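Local coordinates for cell wall surface anchor family protein (Streptococcus agalactiae serogroup V, PDB 3TW0) that forms the adhesive tip pilin of the bacterial pilus, carries a metal-binding von Willebrand factor A domain, and probably mediates attachment to host tissue, at residues A[332-335]-A[336-339]. The protein carries 2 engineered substitutions. Sequence-based numbering, arbitrary orientation.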
loop_
_atom_site.group_PDB
_atom_site.type_symbol
_atom_site.label_atom_id
_atom_site.label_comp_id
_atom_site.label_asym_id
_atom_site.label_seq_id
_atom_site.Cartn_x
_atom_site.Cartn_y
_atom_site.Cartn_z
ATOM N N GLY A 332 11.865 1.513 5.682
ATOM C CA GLY A 332 11.932 2.982 5.828
ATOM C C GLY A 332 11.146 3.607 6.963
ATOM O O GLY A 332 11.161 4.828 7.140
ATOM N N ALA A 333 10.471 2.778 7.750
ATOM C CA ALA A 333 9.806 3.257 8.941
ATOM C C ALA A 333 10.511 2.682 10.164
ATOM O O ALA A 333 11.267 1.732 10.078
ATOM C CB ALA A 333 8.325 2.879 8.923
ATOM N N THR A 334 10.282 3.290 11.307
ATOM C CA THR A 334 10.744 2.705 12.556
ATOM C C THR A 334 9.646 1.773 13.064
ATOM O O THR A 334 8.504 1.853 12.589
ATOM C CB THR A 334 10.919 3.781 13.607
ATOM O OG1 THR A 334 9.657 4.419 13.787
ATOM C CG2 THR A 334 11.965 4.808 13.148
ATOM N N PRO A 335 9.982 0.898 14.031
ATOM C CA PRO A 335 8.947 0.083 14.642
ATOM C C PRO A 335 7.761 0.888 15.150
ATOM O O PRO A 335 6.639 0.464 14.926
ATOM C CB PRO A 335 9.678 -0.601 15.806
ATOM C CG PRO A 335 11.042 -0.827 15.232
ATOM C CD PRO A 335 11.328 0.465 14.459
ATOM N N LEU A 336 8.020 2.022 15.812
ATOM C CA LEU A 336 6.972 2.879 16.392
ATOM C C LEU A 336 6.053 3.507 15.336
ATOM O O LEU A 336 4.827 3.515 15.477
ATOM C CB LEU A 336 7.613 4.009 17.201
ATOM C CG LEU A 336 6.738 4.650 18.280
ATOM C CD1 LEU A 336 6.296 3.605 19.271
ATOM C CD2 LEU A 336 7.512 5.766 18.975
ATOM N N GLU A 337 6.655 4.042 14.285
ATOM C CA GLU A 337 5.885 4.560 13.158
ATOM C C GLU A 337 4.891 3.534 12.633
ATOM O O GLU A 337 3.740 3.871 12.396
ATOM C CB GLU A 337 6.813 5.054 12.038
ATOM C CG GLU A 337 7.170 6.541 12.237
ATOM C CD GLU A 337 8.423 6.989 11.489
ATOM O OE1 GLU A 337 9.112 6.157 10.840
ATOM O OE2 GLU A 337 8.709 8.193 11.571
ATOM N N ALA A 338 5.336 2.285 12.491
ATOM C CA ALA A 338 4.466 1.200 12.024
ATOM C C ALA A 338 3.299 0.958 12.986
ATOM O O ALA A 338 2.172 0.902 12.542
ATOM C CB ALA A 338 5.265 -0.077 11.804
ATOM N N GLU A 339 3.567 0.865 14.299
ATOM C CA GLU A 339 2.507 0.692 15.324
ATOM C C GLU A 339 1.499 1.833 15.327
ATOM O O GLU A 339 0.274 1.608 15.321
ATOM C CB GLU A 339 3.088 0.579 16.747
ATOM C CG GLU A 339 4.261 -0.361 16.884
ATOM C CD GLU A 339 4.499 -0.799 18.323
ATOM O OE1 GLU A 339 4.092 -0.076 19.266
ATOM O OE2 GLU A 339 5.086 -1.883 18.504
#
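Thr334 and Glu337 grip each other in a capping box, a clear worked example of how a helix start satisfies both the N-H of its N-cap residue, Thr334, and that of Glu337. Thr334 is the N-cap of helix 335-344, and Glu337, three residues on, folds back over it. Followed outward, the glutamate begins with CB, which lies 3.4 Å from Thr334 OG1 in van der Waals contact. Glu337 CG lies 3.6 Å from Thr334 OG1, and the chain then runs extended back past the cap. At the tip, Glu337 OE1 accepts the N-H of Thr334 in a nearly straight bond, 3.1 Å from Thr334 N. The donor comes to the anti side of this oxygen, 30° out of the carboxylate plane. Glu337 OE1 also rests 3.5 Å from Ala333 CA. In the reciprocal bond, Glu337 N donates to Thr334 OG1 over 3.1 Å; chi1 of 59° places the hydroxyl between the backbone N and the carbonyl carbon. Regular helical bonding follows at once, from Ala338 N to Thr334 O and from Glu339 N to Pro335 O. Inward, Ala338 packs on Val175 and Val327, its side chain about 7 Å from that of Asp173, a residue that binds magnesium in a structure of this protein, though not in this model, so this helix begins near the metal-site face of the von Willebrand factor A domain. Two backbone N-H groups are thus paid for by two side chains, and the carboxylate, lying at the helix N-terminus, is probably stabilised as the anion by the helix dipole.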